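Local structure of ABC transporter substrate binding protein (Ribose) (Agrobacterium vitis, 4WUT) at residues A27-T32 and V72-N77; T58-A63 and V79-D84; A85-P90 and D276-L281; K102-R107 and E122-A127. The protein probably binds sugars in the periplasm for uptake by an ABC transporter, and holds beta-D-fucopyranose between its two lobes. All coordinates share one frame; numbering follows the deposited sequence.

Contact 1: residues A27-T32 and V72-N77; sequences AVIVKT and VNMVEN. With FCB (beta-D-fucopyranose), chain E.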
loop_
_atom_site.group_PDB
_atom_site.type_symbol
_atom_site.label_atom_id
_atom_site.label_comp_id
_atom_site.label_asym_id
_atom_site.label_seq_id
_atom_site.Cartn_x
_atom_site.Cartn_y
_atom_site.Cartn_z
ATOM N N ALA A 27 5.853 -17.143 9.333
ATOM C CA ALA A 27 6.556 -16.541 8.204
ATOM C C ALA A 27 5.802 -15.314 7.715
ATOM O O ALA A 27 4.676 -15.424 7.238
ATOM C CB ALA A 27 6.722 -17.562 7.072
ATOM N N VAL A 28 6.423 -14.146 7.863
ATOM C CA VAL A 28 5.881 -12.924 7.305
ATOM C C VAL A 28 6.533 -12.695 5.952
ATOM O O VAL A 28 7.768 -12.617 5.853
ATOM C CB VAL A 28 6.144 -11.728 8.221
ATOM C CG1 VAL A 28 5.504 -10.478 7.643
ATOM C CG2 VAL A 28 5.629 -12.015 9.624
ATOM N N ILE A 29 5.696 -12.621 4.926
ATOM C CA ILE A 29 6.151 -12.505 3.551
ATOM C C ILE A 29 5.503 -11.290 2.904
ATOM O O ILE A 29 4.266 -11.214 2.765
ATOM C CB ILE A 29 5.843 -13.799 2.744
ATOM C CG1 ILE A 29 6.584 -14.986 3.352
ATOM C CG2 ILE A 29 6.214 -13.610 1.255
ATOM C CD1 ILE A 29 6.166 -16.340 2.790
ATOM N N VAL A 30 6.329 -10.315 2.542
ATOM C CA VAL A 30 5.833 -9.062 2.011
ATOM C C VAL A 30 6.324 -8.824 0.592
ATOM O O VAL A 30 7.063 -9.647 0.051
ATOM C CB VAL A 30 6.209 -7.868 2.922
ATOM C CG1 VAL A 30 5.529 -8.014 4.299
ATOM C CG2 VAL A 30 7.700 -7.721 3.064
ATOM N N LYS A 31 5.906 -7.725 -0.043
ATOM C CA LYS A 31 6.197 -7.555 -1.455
ATOM C C LYS A 31 7.660 -7.237 -1.762
ATOM O O LYS A 31 8.135 -7.544 -2.835
ATOM C CB LYS A 31 5.329 -6.475 -2.080
ATOM C CG LYS A 31 3.810 -6.703 -1.966
ATOM C CD LYS A 31 3.073 -5.602 -2.710
ATOM C CE LYS A 31 1.573 -5.594 -2.469
ATOM N NZ LYS A 31 0.957 -4.490 -3.236
ATOM N N THR A 32 8.330 -6.581 -0.813
ATOM C CA THR A 32 9.758 -6.320 -0.909
ATOM C C THR A 32 10.219 -5.901 0.474
ATOM O O THR A 32 9.434 -5.388 1.262
ATOM C CB THR A 32 10.098 -5.204 -1.911
ATOM O OG1 THR A 32 11.521 -5.073 -1.998
ATOM C CG2 THR A 32 9.480 -3.859 -1.505
ATOM N N VAL A 72 5.961 -16.039 -5.004
ATOM C CA VAL A 72 5.324 -17.345 -5.040
ATOM C C VAL A 72 6.285 -18.403 -4.483
ATOM O O VAL A 72 5.935 -19.222 -3.652
ATOM C CB VAL A 72 4.923 -17.719 -6.472
ATOM C CG1 VAL A 72 4.546 -19.195 -6.582
ATOM C CG2 VAL A 72 3.758 -16.824 -6.978
ATOM N N ASN A 73 7.515 -18.385 -4.969
ATOM C CA ASN A 73 8.521 -19.316 -4.487
ATOM C C ASN A 73 8.698 -19.261 -2.952
ATOM O O ASN A 73 8.800 -20.306 -2.284
ATOM C CB ASN A 73 9.827 -19.050 -5.246
ATOM C CG ASN A 73 10.969 -19.886 -4.753
ATOM O OD1 ASN A 73 11.701 -19.486 -3.845
ATOM N ND2 ASN A 73 11.154 -21.048 -5.367
HETATM N N MSE A 74 8.709 -18.055 -2.389
HETATM C CA MSE A 74 8.820 -17.888 -0.942
HETATM C C MSE A 74 7.668 -18.514 -0.177
HETATM O O MSE A 74 7.876 -19.151 0.846
HETATM C CB MSE A 74 8.921 -16.422 -0.563
HETATM C CG MSE A 74 10.240 -15.849 -0.908
HETATM SE SE MSE A 74 10.365 -13.999 -0.274
HETATM C CE MSE A 74 12.197 -13.673 -0.849
ATOM N N VAL A 75 6.446 -18.301 -0.655
ATOM C CA VAL A 75 5.302 -18.880 0.022
ATOM C C VAL A 75 5.322 -20.428 -0.100
ATOM O O VAL A 75 5.117 -21.157 0.888
ATOM C CB VAL A 75 3.995 -18.307 -0.551
ATOM C CG1 VAL A 75 2.806 -18.995 0.080
ATOM C CG2 VAL A 75 3.923 -16.796 -0.366
ATOM N N GLU A 76 5.619 -20.939 -1.293
ATOM C CA GLU A 76 5.717 -22.376 -1.485
ATOM C C GLU A 76 6.738 -22.964 -0.535
ATOM O O GLU A 76 6.535 -24.027 0.039
ATOM C CB GLU A 76 6.173 -22.690 -2.908
ATOM C CG GLU A 76 5.129 -22.447 -3.968
ATOM C CD GLU A 76 5.710 -22.629 -5.361
ATOM O OE1 GLU A 76 6.964 -22.758 -5.497
ATOM O OE2 GLU A 76 4.926 -22.632 -6.324
ATOM N N ASN A 77 7.876 -22.297 -0.418
ATOM C CA ASN A 77 8.939 -22.775 0.433
ATOM C C ASN A 77 8.546 -22.784 1.908
ATOM O O ASN A 77 8.904 -23.693 2.655
ATOM C CB ASN A 77 10.197 -21.936 0.209
ATOM C CG ASN A 77 10.848 -22.200 -1.152
ATOM O OD1 ASN A 77 10.551 -23.197 -1.813
ATOM N ND2 ASN A 77 11.745 -21.307 -1.555
HETATM C C1 FCB E . 1.623 0.864 -0.017
HETATM C C2 FCB E . 0.792 -0.250 -0.639
HETATM C C3 FCB E . 1.497 -1.494 -0.650
HETATM C C4 FCB E . 2.892 -1.329 -1.310
HETATM C C5 FCB E . 3.561 -0.140 -0.566
HETATM C C6 FCB E . 4.988 0.168 -1.108
HETATM O O1 FCB E . 0.995 2.012 -0.342
HETATM O O2 FCB E . -0.393 -0.384 0.194
HETATM O O3 FCB E . 0.678 -2.429 -1.398
HETATM O O4 FCB E . 2.778 -1.103 -2.737
HETATM O O5 FCB E . 2.836 0.997 -0.745
#

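Contact 2: residues T58-A63 and V79-D84; sequences TFQGPA and VNRKVD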
loop_
_atom_site.group_PDB
_atom_site.type_symbol
_atom_site.label_atom_id
_atom_site.label_comp_id
_atom_site.label_asym_id
_atom_site.label_seq_id
_atom_site.Cartn_x
_atom_site.Cartn_y
_atom_site.Cartn_z
ATOM N N THR A 58 9.783 -14.799 10.989
ATOM C CA THR A 58 10.764 -14.466 9.982
ATOM C C THR A 58 10.104 -13.400 9.115
ATOM O O THR A 58 8.883 -13.355 9.003
ATOM C CB THR A 58 11.124 -15.695 9.150
ATOM O OG1 THR A 58 9.925 -16.264 8.621
ATOM C CG2 THR A 58 11.836 -16.734 10.019
ATOM N N PHE A 59 10.902 -12.519 8.529
ATOM C CA PHE A 59 10.384 -11.451 7.692
ATOM C C PHE A 59 11.172 -11.479 6.401
ATOM O O PHE A 59 12.397 -11.357 6.422
ATOM C CB PHE A 59 10.577 -10.100 8.385
ATOM C CG PHE A 59 9.835 -8.966 7.725
ATOM C CD1 PHE A 59 8.488 -8.764 7.992
ATOM C CD2 PHE A 59 10.485 -8.088 6.884
ATOM C CE1 PHE A 59 7.798 -7.706 7.391
ATOM C CE2 PHE A 59 9.796 -7.035 6.279
ATOM C CZ PHE A 59 8.460 -6.853 6.537
ATOM N N GLN A 60 10.485 -11.667 5.285
ATOM C CA GLN A 60 11.144 -11.881 3.999
ATOM C C GLN A 60 10.320 -11.240 2.891
ATOM O O GLN A 60 9.101 -11.090 3.013
ATOM C CB GLN A 60 11.280 -13.391 3.732
ATOM C CG GLN A 60 11.445 -14.268 4.996
ATOM C CD GLN A 60 10.339 -15.326 5.168
ATOM O OE1 GLN A 60 10.366 -16.378 4.512
ATOM N NE2 GLN A 60 9.375 -15.062 6.072
ATOM N N GLY A 61 10.974 -10.864 1.803
ATOM C CA GLY A 61 10.289 -10.392 0.625
ATOM C C GLY A 61 11.269 -10.359 -0.516
ATOM O O GLY A 61 12.495 -10.313 -0.264
ATOM N N PRO A 62 10.760 -10.400 -1.758
ATOM C CA PRO A 62 11.660 -10.312 -2.913
ATOM C C PRO A 62 12.333 -8.956 -3.024
ATOM O O PRO A 62 12.112 -8.065 -2.206
ATOM C CB PRO A 62 10.727 -10.546 -4.114
ATOM C CG PRO A 62 9.571 -11.309 -3.547
ATOM C CD PRO A 62 9.385 -10.741 -2.161
ATOM N N ALA A 63 13.148 -8.795 -4.064
ATOM C CA ALA A 63 13.896 -7.567 -4.242
ATOM C C ALA A 63 13.063 -6.425 -4.776
ATOM O O ALA A 63 13.467 -5.275 -4.675
ATOM C CB ALA A 63 15.054 -7.810 -5.166
ATOM N N VAL A 79 5.482 -23.196 3.000
ATOM C CA VAL A 79 4.600 -24.351 3.146
ATOM C C VAL A 79 5.409 -25.645 3.221
ATOM O O VAL A 79 5.123 -26.545 4.024
ATOM C CB VAL A 79 3.605 -24.412 1.988
ATOM C CG1 VAL A 79 2.812 -25.702 2.026
ATOM C CG2 VAL A 79 2.667 -23.227 2.026
ATOM N N ASN A 80 6.423 -25.762 2.374
ATOM C CA ASN A 80 7.199 -26.990 2.329
ATOM C C ASN A 80 8.031 -27.232 3.576
ATOM O O ASN A 80 8.274 -28.383 3.936
ATOM C CB ASN A 80 8.079 -27.014 1.072
ATOM C CG ASN A 80 7.258 -27.203 -0.194
ATOM O OD1 ASN A 80 6.114 -27.653 -0.138
ATOM N ND2 ASN A 80 7.832 -26.849 -1.337
ATOM N N ARG A 81 8.466 -26.166 4.242
ATOM C CA ARG A 81 9.184 -26.315 5.504
ATOM C C ARG A 81 8.262 -26.323 6.727
ATOM O O ARG A 81 8.740 -26.341 7.860
ATOM C CB ARG A 81 10.312 -25.280 5.648
ATOM C CG ARG A 81 9.901 -23.889 5.960
ATOM C CD ARG A 81 11.108 -22.972 6.201
ATOM N NE ARG A 81 10.656 -21.604 6.396
ATOM C CZ ARG A 81 10.490 -20.721 5.417
ATOM N NH1 ARG A 81 10.769 -21.045 4.155
ATOM N NH2 ARG A 81 10.031 -19.507 5.699
ATOM N N LYS A 82 6.954 -26.338 6.475
ATOM C CA LYS A 82 5.947 -26.576 7.503
ATOM C C LYS A 82 5.951 -25.542 8.609
ATOM O O LYS A 82 5.926 -25.884 9.797
ATOM C CB LYS A 82 6.111 -27.974 8.097
ATOM C CG LYS A 82 5.211 -28.988 7.449
ATOM C CD LYS A 82 5.850 -29.618 6.232
ATOM C CE LYS A 82 5.859 -31.142 6.368
ATOM N NZ LYS A 82 7.190 -31.735 6.074
ATOM N N VAL A 83 5.979 -24.276 8.211
ATOM C CA VAL A 83 5.864 -23.182 9.164
ATOM C C VAL A 83 4.515 -23.286 9.847
ATOM O O VAL A 83 3.583 -23.923 9.337
ATOM C CB VAL A 83 6.004 -21.797 8.481
ATOM C CG1 VAL A 83 7.365 -21.666 7.781
ATOM C CG2 VAL A 83 4.895 -21.550 7.489
ATOM N N ASP A 84 4.417 -22.696 11.030
ATOM C CA ASP A 84 3.172 -22.756 11.789
ATOM C C ASP A 84 2.076 -21.888 11.167
ATOM O O ASP A 84 0.902 -22.207 11.298
ATOM C CB ASP A 84 3.387 -22.316 13.240
ATOM C CG ASP A 84 4.222 -23.295 14.038
ATOM O OD1 ASP A 84 4.507 -24.405 13.541
ATOM O OD2 ASP A 84 4.576 -22.942 15.181
HETATM O O HOH W 1 10.020 -18.921 2.498
#

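Contact 3: residues A85-P90 and D276-L281; sequences AILLAP and DTLLKL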
loop_
_atom_site.group_PDB
_atom_site.type_symbol
_atom_site.label_atom_id
_atom_site.label_comp_id
_atom_site.label_asym_id
_atom_site.label_seq_id
_atom_site.Cartn_x
_atom_site.Cartn_y
_atom_site.Cartn_z
ATOM N N ALA A 85 2.463 -20.787 10.513
ATOM C CA ALA A 85 1.500 -19.813 9.970
ATOM C C ALA A 85 2.192 -18.854 9.015
ATOM O O ALA A 85 3.408 -18.706 9.049
ATOM C CB ALA A 85 0.843 -19.009 11.098
ATOM N N ILE A 86 1.396 -18.198 8.194
ATOM C CA ILE A 86 1.901 -17.288 7.180
ATOM C C ILE A 86 1.117 -15.990 7.220
ATOM O O ILE A 86 -0.115 -15.988 7.210
ATOM C CB ILE A 86 1.790 -17.897 5.764
ATOM C CG1 ILE A 86 2.647 -19.162 5.677
ATOM C CG2 ILE A 86 2.148 -16.836 4.689
ATOM C CD1 ILE A 86 2.437 -19.960 4.407
ATOM N N LEU A 87 1.842 -14.886 7.305
ATOM C CA LEU A 87 1.284 -13.551 7.151
ATOM C C LEU A 87 1.785 -13.054 5.811
ATOM O O LEU A 87 2.997 -12.865 5.649
ATOM C CB LEU A 87 1.782 -12.617 8.252
ATOM C CG LEU A 87 1.133 -11.229 8.327
ATOM C CD1 LEU A 87 -0.376 -11.382 8.580
ATOM C CD2 LEU A 87 1.762 -10.342 9.362
ATOM N N LEU A 88 0.875 -12.839 4.861
ATOM C CA LEU A 88 1.255 -12.582 3.467
ATOM C C LEU A 88 0.646 -11.291 2.941
ATOM O O LEU A 88 -0.566 -11.089 3.075
ATOM C CB LEU A 88 0.774 -13.727 2.577
ATOM C CG LEU A 88 0.998 -13.574 1.068
ATOM C CD1 LEU A 88 2.488 -13.486 0.698
ATOM C CD2 LEU A 88 0.326 -14.734 0.351
ATOM N N ALA A 89 1.479 -10.426 2.357
ATOM C CA ALA A 89 1.021 -9.302 1.543
ATOM C C ALA A 89 1.272 -9.685 0.084
ATOM O O ALA A 89 2.396 -9.526 -0.427
ATOM C CB ALA A 89 1.760 -8.028 1.879
ATOM N N PRO A 90 0.258 -10.229 -0.579
ATOM C CA PRO A 90 0.504 -10.849 -1.888
ATOM C C PRO A 90 0.796 -9.813 -2.947
ATOM O O PRO A 90 0.079 -8.815 -3.048
ATOM C CB PRO A 90 -0.807 -11.578 -2.199
ATOM C CG PRO A 90 -1.815 -10.859 -1.401
ATOM C CD PRO A 90 -1.131 -10.435 -0.137
ATOM N N ASP A 276 -1.037 -10.810 15.671
ATOM C CA ASP A 276 -1.943 -11.157 16.754
ATOM C C ASP A 276 -3.108 -12.018 16.251
ATOM O O ASP A 276 -3.598 -12.891 16.982
ATOM C CB ASP A 276 -2.434 -9.912 17.490
ATOM C CG ASP A 276 -1.363 -9.327 18.417
ATOM O OD1 ASP A 276 -0.481 -10.084 18.884
ATOM O OD2 ASP A 276 -1.398 -8.111 18.681
ATOM N N THR A 277 -3.524 -11.806 15.007
ATOM C CA THR A 277 -4.632 -12.587 14.447
ATOM C C THR A 277 -4.185 -14.030 14.229
ATOM O O THR A 277 -4.917 -14.986 14.521
ATOM C CB THR A 277 -5.152 -11.958 13.130
ATOM O OG1 THR A 277 -5.689 -10.648 13.409
ATOM C CG2 THR A 277 -6.223 -12.827 12.513
ATOM N N LEU A 278 -2.972 -14.189 13.711
ATOM C CA LEU A 278 -2.414 -15.530 13.554
ATOM C C LEU A 278 -2.237 -16.237 14.898
ATOM O O LEU A 278 -2.517 -17.420 15.013
ATOM C CB LEU A 278 -1.095 -15.477 12.796
ATOM C CG LEU A 278 -1.280 -15.200 11.304
ATOM C CD1 LEU A 278 0.077 -14.870 10.660
ATOM C CD2 LEU A 278 -1.982 -16.362 10.569
ATOM N N LEU A 279 -1.803 -15.505 15.923
ATOM C CA LEU A 279 -1.650 -16.091 17.250
ATOM C C LEU A 279 -3.000 -16.592 17.773
ATOM O O LEU A 279 -3.070 -17.640 18.402
ATOM C CB LEU A 279 -1.034 -15.080 18.223
ATOM C CG LEU A 279 0.435 -14.738 17.932
ATOM C CD1 LEU A 279 0.901 -13.605 18.817
ATOM C CD2 LEU A 279 1.326 -15.970 18.104
ATOM N N LYS A 280 -4.071 -15.851 17.500
ATOM C CA LYS A 280 -5.412 -16.301 17.868
ATOM C C LYS A 280 -5.791 -17.571 17.111
ATOM O O LYS A 280 -6.292 -18.523 17.688
ATOM C CB LYS A 280 -6.452 -15.219 17.580
ATOM C CG LYS A 280 -6.425 -14.035 18.527
ATOM C CD LYS A 280 -7.513 -13.052 18.139
ATOM C CE LYS A 280 -7.504 -11.818 19.021
ATOM N NZ LYS A 280 -8.661 -11.849 19.941
ATOM N N LEU A 281 -5.550 -17.579 15.809
ATOM C CA LEU A 281 -5.856 -18.752 15.008
ATOM C C LEU A 281 -5.049 -19.972 15.470
ATOM O O LEU A 281 -5.530 -21.111 15.414
ATOM C CB LEU A 281 -5.584 -18.453 13.534
ATOM C CG LEU A 281 -6.508 -17.431 12.886
ATOM C CD1 LEU A 281 -5.960 -16.920 11.552
ATOM C CD2 LEU A 281 -7.887 -18.022 12.697
#

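Contact 4: residues K102-R107 and E122-A127; sequences KAWEAR and EKYYQA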
loop_
_atom_site.group_PDB
_atom_site.type_symbol
_atom_site.label_atom_id
_atom_site.label_comp_id
_atom_site.label_asym_id
_atom_site.label_seq_id
_atom_site.Cartn_x
_atom_site.Cartn_y
_atom_site.Cartn_z
ATOM N N LYS A 102 -2.227 -24.306 -1.346
ATOM C CA LYS A 102 -1.315 -25.294 -0.784
ATOM C C LYS A 102 -1.115 -25.118 0.733
ATOM O O LYS A 102 -1.067 -26.097 1.457
ATOM C CB LYS A 102 0.037 -25.257 -1.515
ATOM C CG LYS A 102 0.004 -25.875 -2.899
ATOM C CD LYS A 102 1.365 -25.776 -3.566
ATOM C CE LYS A 102 1.338 -26.314 -4.979
ATOM N NZ LYS A 102 2.609 -25.992 -5.709
ATOM N N ALA A 103 -1.004 -23.879 1.206
ATOM C CA ALA A 103 -0.909 -23.625 2.644
ATOM C C ALA A 103 -2.155 -24.142 3.353
ATOM O O ALA A 103 -2.080 -24.836 4.367
ATOM C CB ALA A 103 -0.723 -22.147 2.910
ATOM N N TRP A 104 -3.305 -23.799 2.797
ATOM C CA TRP A 104 -4.581 -24.262 3.357
ATOM C C TRP A 104 -4.696 -25.793 3.393
ATOM O O TRP A 104 -5.125 -26.371 4.392
ATOM C CB TRP A 104 -5.737 -23.634 2.585
ATOM C CG TRP A 104 -7.086 -24.018 3.083
ATOM C CD1 TRP A 104 -7.749 -23.491 4.153
ATOM C CD2 TRP A 104 -7.954 -24.993 2.509
ATOM N NE1 TRP A 104 -8.980 -24.088 4.285
ATOM C CE2 TRP A 104 -9.126 -25.021 3.292
ATOM C CE3 TRP A 104 -7.852 -25.847 1.412
ATOM C CZ2 TRP A 104 -10.192 -25.866 3.004
ATOM C CZ3 TRP A 104 -8.913 -26.698 1.134
ATOM C CH2 TRP A 104 -10.065 -26.698 1.925
ATOM N N GLU A 105 -4.276 -26.457 2.326
ATOM C CA GLU A 105 -4.300 -27.914 2.282
ATOM C C GLU A 105 -3.359 -28.540 3.318
ATOM O O GLU A 105 -3.631 -29.641 3.826
ATOM C CB GLU A 105 -3.988 -28.388 0.858
ATOM C CG GLU A 105 -5.114 -28.029 -0.099
ATOM C CD GLU A 105 -4.772 -28.226 -1.560
ATOM O OE1 GLU A 105 -3.574 -28.224 -1.909
ATOM O OE2 GLU A 105 -5.718 -28.360 -2.362
ATOM N N ALA A 106 -2.281 -27.822 3.630
ATOM C CA ALA A 106 -1.314 -28.203 4.655
ATOM C C ALA A 106 -1.748 -27.833 6.072
ATOM O O ALA A 106 -0.991 -28.044 7.023
ATOM C CB ALA A 106 0.012 -27.553 4.362
ATOM N N ARG A 107 -2.952 -27.291 6.211
ATOM C CA ARG A 107 -3.470 -26.864 7.516
ATOM C C ARG A 107 -2.619 -25.757 8.144
ATOM O O ARG A 107 -2.405 -25.724 9.361
ATOM C CB ARG A 107 -3.570 -28.048 8.486
ATOM C CG ARG A 107 -4.533 -29.137 8.035
ATOM C CD ARG A 107 -4.296 -30.438 8.794
ATOM N NE ARG A 107 -4.966 -30.496 10.098
ATOM C CZ ARG A 107 -4.535 -31.232 11.123
ATOM N NH1 ARG A 107 -3.422 -31.948 11.000
ATOM N NH2 ARG A 107 -5.199 -31.254 12.281
ATOM N N GLU A 122 -11.005 -17.290 -1.395
ATOM C CA GLU A 122 -11.642 -16.887 -0.136
ATOM C C GLU A 122 -11.590 -17.986 0.929
ATOM O O GLU A 122 -11.467 -17.710 2.128
ATOM C CB GLU A 122 -13.099 -16.480 -0.392
ATOM C CG GLU A 122 -13.940 -17.534 -1.101
ATOM C CD GLU A 122 -15.350 -17.044 -1.385
ATOM O OE1 GLU A 122 -15.685 -15.920 -0.939
ATOM O OE2 GLU A 122 -16.109 -17.768 -2.061
ATOM N N LYS A 123 -11.654 -19.224 0.472
ATOM C CA LYS A 123 -11.725 -20.390 1.355
ATOM C C LYS A 123 -10.393 -20.724 2.017
ATOM O O LYS A 123 -10.350 -21.564 2.921
ATOM C CB LYS A 123 -12.180 -21.620 0.571
ATOM C CG LYS A 123 -13.494 -21.435 -0.168
ATOM C CD LYS A 123 -14.112 -22.774 -0.561
ATOM C CE LYS A 123 -15.617 -22.649 -0.813
ATOM N NZ LYS A 123 -15.938 -21.658 -1.883
ATOM N N TYR A 124 -9.312 -20.099 1.544
ATOM C CA TYR A 124 -7.977 -20.562 1.858
ATOM C C TYR A 124 -7.234 -19.729 2.897
ATOM O O TYR A 124 -6.139 -20.099 3.289
ATOM C CB TYR A 124 -7.136 -20.610 0.573
ATOM C CG TYR A 124 -7.750 -21.402 -0.547
ATOM C CD1 TYR A 124 -8.326 -22.643 -0.318
ATOM C CD2 TYR A 124 -7.754 -20.902 -1.846
ATOM C CE1 TYR A 124 -8.888 -23.367 -1.355
ATOM C CE2 TYR A 124 -8.313 -21.609 -2.881
ATOM C CZ TYR A 124 -8.865 -22.838 -2.636
ATOM O OH TYR A 124 -9.428 -23.549 -3.666
ATOM N N TYR A 125 -7.805 -18.604 3.321
ATOM C CA TYR A 125 -7.192 -17.774 4.358
ATOM C C TYR A 125 -8.262 -17.307 5.315
ATOM O O TYR A 125 -9.460 -17.342 4.984
ATOM C CB TYR A 125 -6.464 -16.563 3.755
ATOM C CG TYR A 125 -7.353 -15.598 2.981
ATOM C CD1 TYR A 125 -7.634 -15.820 1.641
ATOM C CD2 TYR A 125 -7.862 -14.469 3.576
ATOM C CE1 TYR A 125 -8.423 -14.959 0.924
ATOM C CE2 TYR A 125 -8.664 -13.590 2.870
ATOM C CZ TYR A 125 -8.925 -13.826 1.535
ATOM O OH TYR A 125 -9.728 -12.947 0.839
ATOM N N GLN A 126 -7.847 -16.879 6.505
ATOM C CA GLN A 126 -8.810 -16.676 7.576
ATOM C C GLN A 126 -9.068 -15.229 7.977
ATOM O O GLN A 126 -10.025 -14.961 8.681
ATOM C CB GLN A 126 -8.448 -17.508 8.813
ATOM C CG GLN A 126 -8.475 -18.991 8.579
ATOM C CD GLN A 126 -7.222 -19.503 7.912
ATOM O OE1 GLN A 126 -6.124 -19.160 8.322
ATOM N NE2 GLN A 126 -7.375 -20.311 6.865
ATOM N N ALA A 127 -8.212 -14.307 7.558
ATOM C CA ALA A 127 -8.484 -12.897 7.776
ATOM C C ALA A 127 -7.749 -12.060 6.737
ATOM O O ALA A 127 -6.770 -12.497 6.159
ATOM C CB ALA A 127 -8.096 -12.478 9.204
#

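Contact 1: residues A27-T32 and V72-N77
Ile29 meets Met74 and Val75 where strand 25-29 packs against helix 68-80, the helix of a beta-alpha-beta crossover in the Rossmann-like lobe of a periplasmic binding protein. No hydrogen bond crosses the contact, which rests on the longer branch of Ile29. Its CD1 comes to 3.9 Å from Val75 CG2 and settles against the helix backbone, where the nearest atom is Met74 O at 3.8 Å from CD1. The shorter branch faces Met74 more loosely, Ile29 CG2 lying 4.3 Å from Met74 CB, and the selenium end of that residue, a selenomethionine, leads away from the strand. Because Ile29 CG1 stands beside the backbone N and CD1 then continues nearly straight (chi2 170°), the methyl reaches out from the sheet to the helix. Val75 is packed in turn against Ala99 of helix 97-105, so the buried valine lies between a strand and a second helix. One turn earlier on the helix, Gln71 NE2 is hydrogen-bonded to Val30 O, tying the residue just after the strand to the same helix. Just past that carbonyl the chain enters the sugar pocket, where the extended Lys31 donates from NZ to O3 of the fucopyranose at 2.8 Å.

Contact 2: residues T58-A63 and V79-D84
Arg81 and Gln60 reach for each other from opposite directions, one from the C-terminal end of helix 68-80 and the other from strand 56-60 at the edge of the sheet. The direct polar contact is slight: Arg81 NH2 donates to Gln60 OE1 at 3.4 Å, a weak bond bent to 139°. The oxygen lies at the edge of the guanidinium, near its plane, while the amide itself is turned 63° from that plane. A water reinforces the pair. It accepts from Arg81 NH1 at 2.8 Å, in the plane of the guanidinium, and donates to Gln60 OE1 at 3.3 Å, so that this one oxygen receives two donors. The ionic partner is Glu25, whose OE2 forms a salt bridge with Arg81 NH2 and also a hydrogen bond with Thr58 OG1. Thr58 therefore meets the arginine through a shared carboxylate, its own OG1 standing 4.4 Å from NH2. Arg81 is the first residue to leave the helical conformation, and its chain, extended from CG to NE, carries the charge across to the strand. The chemistry implies a polar surface bridge in which Glu25 probably supplies most of the electrostatic hold, with the glutamine and water helping to orient the guanidinium.

Contact 3: residues A85-P90 and D276-L281
Leu278 sets CG beside its backbone N (chi1 -74°), which aims both of its methyls from helix 267-282 at the backbone and side chains of strand 85-88. Leu87 places its own CG anti to its backbone N (chi1 -172°), a torsion that sets where its branch goes and leaves CB as the carbon nearer to the incoming leucine. Leu278 CD1 accordingly lies 3.7 Å from Leu87 CB, and a looser 4.1 Å from Leu87 CD1. The other methyl serves the beginning of the strand: Leu278 CD2 is 3.9 Å from Ala85 CB, which points toward the helix. The carbonyl O of Ile86 faces both methyls, 3.6 Å from Leu278 CD1. A single forked side chain thus spans three consecutive residues. The axes of the two short segments approach to 9.2 Å and run roughly antiparallel, at 154°.

Leu278 also touches Ile26 and Val111, on the strands flanking 85-88, so it sits over the middle of a three-strand patch. The side chain of Ile86 leaves from the other face of the sheet, where it packs on Val79 of helix 68-80. Helices on both faces of a central parallel sheet form the three-layer alpha/beta/alpha sandwich of a periplasmic binding protein lobe, and here one outer layer includes a helix that joins it from late in the chain, as in other members of this two-lobed fold.

Contact 4: residues K102-R107 and E122-A127
Trp104 and Tyr124 project at about a right angle to one another, the indole reaching out from helix 97-105 and the phenol rising from the loop that precedes strand 127-130. Their rings are tilted by 56°, with the centre of the tyrosine ring 5.4 Å from that of the six-membered indole ring, an oblique pairing. Tyr124 CD1 touches Trp104 CE3 and CD2, each at 3.7 Å. Lys123 O lies over one face of the indole, 3.1 Å above its plane and displaced toward the rim. That position brings the oxygen to 3.2 Å from Trp104 NE1, but at too poor an angle to the in-plane N-H for a hydrogen bond. With CG anti to its backbone N (chi1 -179°), the tryptophan spreads along the loop, and its CB rests 3.6 Å from Tyr124 O. Gln126 approaches the indole differently: its NE2 stands at the ring edge, 4.2 Å from Trp104 CD1, while its OE1 is engaged by the backbone N of Val110.

Tyr124 also packs on Val100 and Lys101, spanning about a turn of the helix. Immediately beyond, the helix ends in a Schellman motif, with Arg107 at positive phi (62°). The arrangement belongs to the outer surface of a Rossmann-like lobe, where the loop leading to the next parallel strand folds back over the C-terminal turn of the crossover helix joining strands 85-88 and 110-113.

Overall arrangement
From the N terminus, contact 1 closes the first loop by bringing helix 68-80 over strand 25-29. Contact 2 opens inside that loop, at strand 56-60, and closes beyond it, so the two cross: the edge strand and its inner neighbour are tied to one helix, or to the residue just after it. Contact 3 then opens at strand 85-88 and closes 186 residues later, after the chain has built the other lobe, fastening helix 267-282 to the opposite face of the sheet. Contact 4 is nested within this long loop as a short local closure. The contacts meet one another through Val79, which touches both Ile86 and Ala103, and through Leu281, which packs on Gln126.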